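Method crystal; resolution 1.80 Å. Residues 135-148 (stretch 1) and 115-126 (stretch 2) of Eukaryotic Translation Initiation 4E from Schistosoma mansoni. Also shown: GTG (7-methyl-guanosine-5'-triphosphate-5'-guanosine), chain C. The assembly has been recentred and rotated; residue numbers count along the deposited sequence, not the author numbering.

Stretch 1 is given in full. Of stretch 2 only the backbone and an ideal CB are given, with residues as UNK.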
# COMPACT_ATOMS: atom_id res chain seq x y z
N LEU A 135 -7.21 3.42 1.49
CA LEU A 135 -5.96 2.66 1.46
C LEU A 135 -5.95 1.95 0.12
O LEU A 135 -7.01 1.54 -0.36
CB LEU A 135 -5.90 1.62 2.58
CG LEU A 135 -5.37 2.00 3.97
CD1 LEU A 135 -6.45 2.75 4.77
CD2 LEU A 135 -4.94 0.74 4.74
N SER A 136 -4.77 1.77 -0.46
CA SER A 136 -4.66 1.17 -1.79
C SER A 136 -3.46 0.24 -1.79
O SER A 136 -2.49 0.49 -1.09
CB SER A 136 -4.41 2.25 -2.84
OG SER A 136 -5.58 3.01 -3.09
N VAL A 137 -3.53 -0.81 -2.60
CA VAL A 137 -2.35 -1.61 -2.91
C VAL A 137 -2.21 -1.60 -4.42
O VAL A 137 -3.13 -1.98 -5.14
CB VAL A 137 -2.48 -3.05 -2.43
CG1 VAL A 137 -1.35 -3.92 -3.01
CG2 VAL A 137 -2.51 -3.11 -0.91
N TRP A 138 -1.05 -1.17 -4.88
CA TRP A 138 -0.75 -1.06 -6.30
C TRP A 138 -0.08 -2.34 -6.78
O TRP A 138 0.84 -2.84 -6.12
CB TRP A 138 0.23 0.11 -6.48
CG TRP A 138 -0.40 1.48 -6.37
CD1 TRP A 138 -1.46 1.86 -5.59
CD2 TRP A 138 0.03 2.65 -7.07
NE1 TRP A 138 -1.71 3.22 -5.76
CE2 TRP A 138 -0.81 3.71 -6.67
CE3 TRP A 138 1.07 2.90 -7.99
CZ2 TRP A 138 -0.67 5.01 -7.18
CZ3 TRP A 138 1.21 4.18 -8.49
CH2 TRP A 138 0.35 5.23 -8.07
N LEU A 139 -0.57 -2.85 -7.92
CA LEU A 139 -0.17 -4.12 -8.52
C LEU A 139 0.42 -3.84 -9.89
O LEU A 139 0.06 -2.85 -10.54
CB LEU A 139 -1.40 -5.02 -8.69
CG LEU A 139 -2.12 -5.52 -7.43
CD1 LEU A 139 -3.02 -6.71 -7.76
CD2 LEU A 139 -1.11 -5.96 -6.38
N THR A 140 1.29 -4.72 -10.36
CA THR A 140 2.04 -4.43 -11.59
C THR A 140 1.27 -4.64 -12.91
O THR A 140 1.64 -4.07 -13.94
CB THR A 140 3.38 -5.20 -11.63
OG1 THR A 140 4.22 -4.66 -12.65
CG2 THR A 140 3.13 -6.67 -11.89
N SER A 141 0.24 -5.49 -12.87
CA SER A 141 -0.62 -5.71 -14.04
C SER A 141 -2.07 -5.33 -13.74
O SER A 141 -2.42 -5.07 -12.59
CB SER A 141 -0.55 -7.17 -14.47
OG SER A 141 -1.41 -7.95 -13.66
N ASP A 142 -2.91 -5.30 -14.78
CA ASP A 142 -4.35 -5.05 -14.60
C ASP A 142 -5.18 -6.19 -15.14
O ASP A 142 -6.41 -6.11 -15.17
CB ASP A 142 -4.77 -3.71 -15.24
CG ASP A 142 -4.58 -3.70 -16.77
OD1 ASP A 142 -4.40 -2.60 -17.33
OD2 ASP A 142 -4.60 -4.78 -17.39
N ASN A 143 -4.52 -7.26 -15.55
CA ASN A 143 -5.19 -8.32 -16.31
C ASN A 143 -4.77 -9.75 -15.95
O ASN A 143 -5.20 -10.70 -16.61
CB ASN A 143 -5.05 -8.05 -17.82
CG ASN A 143 -3.61 -8.16 -18.32
OD1 ASN A 143 -2.67 -8.46 -17.57
ND2 ASN A 143 -3.45 -7.93 -19.63
N GLU A 144 -3.94 -9.90 -14.92
CA GLU A 144 -3.72 -11.22 -14.30
C GLU A 144 -4.84 -11.53 -13.29
O GLU A 144 -4.63 -11.54 -12.07
CB GLU A 144 -2.35 -11.29 -13.62
CG GLU A 144 -1.17 -11.13 -14.57
CD GLU A 144 -0.89 -12.39 -15.37
OE1 GLU A 144 -1.18 -13.50 -14.88
OE2 GLU A 144 -0.37 -12.26 -16.50
N GLU A 145 -6.04 -11.79 -13.83
CA GLU A 145 -7.28 -11.88 -13.03
C GLU A 145 -7.15 -12.74 -11.78
O GLU A 145 -7.48 -12.32 -10.67
CB GLU A 145 -8.44 -12.41 -13.88
CG GLU A 145 -9.81 -12.45 -13.13
CD GLU A 145 -10.97 -12.85 -14.02
OE1 GLU A 145 -11.11 -12.23 -15.09
OE2 GLU A 145 -11.73 -13.77 -13.64
N GLU A 146 -6.69 -13.97 -11.97
CA GLU A 146 -6.66 -14.94 -10.91
C GLU A 146 -5.76 -14.49 -9.75
O GLU A 146 -6.17 -14.56 -8.59
CB GLU A 146 -6.24 -16.29 -11.48
CG GLU A 146 -6.11 -17.38 -10.46
CD GLU A 146 -5.92 -18.73 -11.13
OE1 GLU A 146 -5.36 -18.76 -12.25
OE2 GLU A 146 -6.33 -19.74 -10.54
N THR A 147 -4.56 -14.00 -10.07
CA THR A 147 -3.60 -13.52 -9.06
C THR A 147 -4.10 -12.23 -8.39
O THR A 147 -4.05 -12.09 -7.16
CB THR A 147 -2.23 -13.25 -9.72
OG1 THR A 147 -1.81 -14.43 -10.41
CG2 THR A 147 -1.17 -12.87 -8.68
N ILE A 148 -4.59 -11.30 -9.21
CA ILE A 148 -5.14 -10.05 -8.71
C ILE A 148 -6.26 -10.34 -7.70
O ILE A 148 -6.24 -9.79 -6.60
CB ILE A 148 -5.63 -9.14 -9.85
CG1 ILE A 148 -4.44 -8.66 -10.69
CG2 ILE A 148 -6.51 -7.99 -9.30
CD1 ILE A 148 -4.83 -7.84 -11.91
N UNK A 115 4.48 -17.31 -4.74
CA UNK A 115 5.51 -16.40 -5.24
C UNK A 115 4.93 -15.42 -6.24
O UNK A 115 5.27 -14.24 -6.23
CB UNK A 115 6.66 -17.18 -5.88
N UNK A 116 4.02 -15.91 -7.08
CA UNK A 116 3.41 -15.12 -8.13
C UNK A 116 2.63 -13.91 -7.62
O UNK A 116 2.66 -12.84 -8.23
CB UNK A 116 2.48 -16.01 -8.96
N UNK A 117 1.93 -14.07 -6.50
CA UNK A 117 1.24 -12.92 -5.89
C UNK A 117 2.21 -11.85 -5.43
O UNK A 117 1.98 -10.66 -5.63
CB UNK A 117 0.39 -13.38 -4.70
N UNK A 118 3.32 -12.27 -4.81
CA UNK A 118 4.34 -11.33 -4.36
C UNK A 118 4.93 -10.55 -5.52
O UNK A 118 5.23 -9.34 -5.40
CB UNK A 118 5.45 -12.07 -3.61
N UNK A 119 5.10 -11.24 -6.65
CA UNK A 119 5.62 -10.62 -7.87
C UNK A 119 4.73 -9.48 -8.39
O UNK A 119 5.21 -8.56 -9.02
CB UNK A 119 5.78 -11.68 -8.96
N UNK A 120 3.42 -9.57 -8.11
CA UNK A 120 2.48 -8.56 -8.58
C UNK A 120 2.60 -7.28 -7.77
O UNK A 120 2.23 -6.19 -8.25
CB UNK A 120 1.05 -9.09 -8.51
N UNK A 121 3.11 -7.40 -6.55
CA UNK A 121 3.04 -6.28 -5.59
C UNK A 121 4.02 -5.17 -5.94
O UNK A 121 5.23 -5.41 -6.11
CB UNK A 121 3.32 -6.78 -4.17
N UNK A 122 3.50 -3.95 -6.03
CA UNK A 122 4.33 -2.76 -6.19
C UNK A 122 4.45 -1.99 -4.88
O UNK A 122 5.55 -1.68 -4.44
CB UNK A 122 3.76 -1.85 -7.28
N UNK A 123 3.31 -1.67 -4.27
CA UNK A 123 3.34 -0.88 -3.04
C UNK A 123 1.97 -0.62 -2.44
O UNK A 123 0.96 -1.10 -2.95
CB UNK A 123 4.03 0.46 -3.31
N UNK A 124 1.96 0.14 -1.35
CA UNK A 124 0.74 0.49 -0.62
C UNK A 124 0.67 2.01 -0.38
O UNK A 124 1.71 2.69 -0.33
CB UNK A 124 0.68 -0.26 0.71
N UNK A 125 -0.54 2.52 -0.24
CA UNK A 125 -0.77 3.97 -0.12
C UNK A 125 -1.87 4.22 0.92
O UNK A 125 -2.92 3.58 0.87
CB UNK A 125 -1.16 4.58 -1.47
N UNK A 126 -1.61 5.14 1.84
CA UNK A 126 -2.61 5.63 2.75
C UNK A 126 -2.93 7.09 2.46
O UNK A 126 -2.04 7.93 2.43
CB UNK A 126 -2.14 5.46 4.20
PA GTG C . -5.51 11.56 -5.43
O1A GTG C . -4.82 12.30 -4.32
O2A GTG C . -5.38 10.06 -5.59
O3A GTG C . -7.07 11.89 -5.52
PB GTG C . -8.01 12.64 -4.47
O1B GTG C . -7.92 12.01 -3.11
O2B GTG C . -9.37 12.75 -5.17
O3B GTG C . -7.36 14.11 -4.50
N9A GTG C . -1.74 12.05 -9.21
C8A GTG C . -2.01 11.05 -8.36
N7A GTG C . -1.15 10.03 -8.59
C7X GTG C . -1.16 8.77 -7.82
C5A GTG C . -0.35 10.41 -9.59
C6A GTG C . 0.71 9.74 -10.22
O6A GTG C . 1.08 8.59 -9.90
N1A GTG C . 1.33 10.38 -11.24
C2A GTG C . 0.94 11.64 -11.60
N2A GTG C . 1.55 12.30 -12.61
N3A GTG C . -0.08 12.28 -10.98
C4A GTG C . -0.72 11.67 -9.97
O5D GTG C . -4.95 12.17 -6.78
C5D GTG C . -5.09 13.57 -7.01
C4D GTG C . -4.38 13.94 -8.29
O4D GTG C . -2.99 13.76 -8.10
C3D GTG C . -4.75 13.07 -9.47
O3D GTG C . -5.97 13.50 -10.08
C2D GTG C . -3.55 13.25 -10.37
O2D GTG C . -3.66 14.48 -11.09
C1D GTG C . -2.41 13.36 -9.35
PG GTG C . -7.70 15.34 -3.52
O1G GTG C . -8.35 14.92 -2.24
O2G GTG C . -8.34 16.44 -4.35
O5E GTG C . -6.21 15.83 -3.19
C5E GTG C . -5.38 15.06 -2.32
C4E GTG C . -4.06 15.78 -2.10
O4E GTG C . -3.37 15.87 -3.35
C3E GTG C . -4.24 17.20 -1.62
O3E GTG C . -3.06 17.54 -0.86
C2E GTG C . -4.22 18.04 -2.90
O2E GTG C . -3.80 19.39 -2.68
C1E GTG C . -3.21 17.25 -3.72
N9B GTG C . -3.33 17.31 -5.19
C8B GTG C . -4.58 16.82 -5.71
N7B GTG C . -4.36 16.96 -7.14
C5B GTG C . -3.10 17.44 -7.34
C6B GTG C . -2.32 17.78 -8.54
O6B GTG C . -2.86 17.60 -9.67
N1B GTG C . -1.06 18.27 -8.37
C2B GTG C . -0.50 18.44 -7.13
N2B GTG C . 0.76 18.93 -6.98
N3B GTG C . -1.17 18.15 -5.98
C4B GTG C . -2.42 17.66 -6.05

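Position 115 opens a helical turn (phi/psi -55/-39), and no atom of stretch 1 lies within 5.5 Å of its ideal CB. Stretch 1 sets no requirement, so any helix-compatible residue would do; it is Asp115.

At 116 the CB points toward stretch 1, 4.8 Å from Thr147 OG1, with Glu144 nearby. A hydroxyl and a carboxylate favour a polar side chain; Gln, Lys or Arg would seem easier than an acid. The residue is Glu116. Its OE2 lies 4.5 Å from Glu144 OE1, and one water relieves the like charges, donating to both: its O is 2.6 Å from Glu116 OE2 and 2.8 Å from Glu144 OE1. The same water accepts from Thr147 OG1 at 2.6 Å.

Position 117 sets its CB sideways, 4.3 Å from Thr147 CG2. A methyl offers packing but no polar partner, so Ala, Leu or the aliphatic stem of a longer chain would fit. Glu117 uses its stem: its CG is 3.8 Å from Thr147 CG2.

Positions 118 and 119 have nothing of stretch 1 within 5.5 Å of their CBs. Stretch 1 sets no demand here, so polar or charged residues compatible with a helix would serve at either. Asp118 points away. Arg119 turns back along its own stretch, its NH1 forming a salt bridge with Glu116 OE1 at 2.6 Å.

At 120 the CB points sideways among methyls, 4.4 Å from both Leu139 CD2 and Thr147 CG2 and 4.6 Å from Thr140 CG2. Beyond them lie the N and OG of Ser141, potential donors. Met or Leu could fill the near space; Gln or Glu could also accept hydrogen bonds. Gln120 does both: CG packs 3.6 Å from Thr147 CG2, while OE1 accepts from Ser141 N (3.1 Å) and Ser141 OG (2.9 Å). Its backbone O accepts from Thr140 N at 2.7 Å.

Position 121 begins the strand, pairing with Leu139 on the face that also carries Val137. Its CB is 5.0 Å from Leu139 CD2, so Ile, Leu or Val suits. Ile121 extends CD1 to 3.6 Å from Leu139 CD2 and 4.0 Å from Val137 CG1.

At 122 the register shifts in a beta bulge. Psi is -52°, and the CB sits tightly, 3.3 Å from Trp138 O; a small side chain such as Ala, Ser or Cys is plausible. Cys122 places SG 3.6 Å from Thr140 N, while its N donates to Trp138 O (2.9 Å).

Position 123 is nearly fully extended (-179/-177), strongly suggesting Gly. Gly123 accepts from Trp138 N through its O at 2.8 Å and donates weakly from its N to Trp138 O at 3.3 Å.

At 124 the CB is 3.7 Å from Ser136 O and 4.6 Å from Val137 CG2: Ala or Val would suit. It is Ala124, which pairs with Val137 and whose CA makes a CA-H...O contact with Ser136 O at 3.3 Å.

Position 125 faces Ser136 CB (4.2 Å) and Trp138 NE1 (4.5 Å). Val, Ile or Thr fits; Val125 brings CG2 3.5 Å from Trp138 NE1.

At 126 the CB is 4.7 Å from Leu135 CG, inviting an aliphatic or aromatic residue. Phe126 meets Leu135 CD1 at its ring edge, CD1 to CD1 3.4 Å.

Stretch 2 (115-126) DEEDRQICGAVF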
# COMPACT_ATOMS: atom_id res chain seq x y z
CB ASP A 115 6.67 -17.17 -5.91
CG ASP A 115 7.48 -18.03 -4.92
OD1 ASP A 115 7.21 -18.00 -3.69
OD2 ASP A 115 8.38 -18.77 -5.40
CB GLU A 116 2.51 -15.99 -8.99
CG GLU A 116 1.87 -15.26 -10.16
CD GLU A 116 2.80 -15.08 -11.36
OE1 GLU A 116 3.90 -15.68 -11.40
OE2 GLU A 116 2.41 -14.33 -12.28
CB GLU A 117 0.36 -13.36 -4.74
CG GLU A 117 -0.87 -14.15 -5.16
CD GLU A 117 -1.51 -14.88 -4.01
OE1 GLU A 117 -1.02 -15.97 -3.67
OE2 GLU A 117 -2.49 -14.34 -3.44
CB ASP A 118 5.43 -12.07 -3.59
CG ASP A 118 6.51 -11.14 -3.09
OD1 ASP A 118 6.33 -10.52 -2.03
OD2 ASP A 118 7.55 -11.05 -3.76
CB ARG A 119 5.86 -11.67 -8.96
CG ARG A 119 6.96 -12.68 -8.61
CD ARG A 119 7.37 -13.56 -9.81
NE ARG A 119 6.42 -14.64 -10.06
CZ ARG A 119 6.64 -15.91 -9.73
NH1 ARG A 119 5.74 -16.84 -9.98
NH2 ARG A 119 7.77 -16.26 -9.14
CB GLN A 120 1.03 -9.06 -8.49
CG GLN A 120 0.55 -9.91 -9.64
CD GLN A 120 0.65 -9.17 -10.97
OE1 GLN A 120 0.00 -8.13 -11.18
NE2 GLN A 120 1.49 -9.68 -11.84
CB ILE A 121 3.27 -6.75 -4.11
CG1 ILE A 121 2.20 -7.77 -3.67
CG2 ILE A 121 3.35 -5.53 -3.15
CD1 ILE A 121 0.75 -7.28 -3.64
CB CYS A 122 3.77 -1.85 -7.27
SG CYS A 122 3.81 -2.62 -8.90
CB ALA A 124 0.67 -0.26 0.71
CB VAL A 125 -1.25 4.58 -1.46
CG1 VAL A 125 -1.29 6.13 -1.39
CG2 VAL A 125 -0.37 4.13 -2.63
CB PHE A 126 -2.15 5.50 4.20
CG PHE A 126 -3.17 6.01 5.17
CD1 PHE A 126 -4.45 5.48 5.16
CD2 PHE A 126 -2.87 7.08 6.01
CE1 PHE A 126 -5.43 5.96 6.05
CE2 PHE A 126 -3.84 7.58 6.89
CZ PHE A 126 -5.11 7.02 6.92
O HOH W 1 -0.15 -13.70 -12.29
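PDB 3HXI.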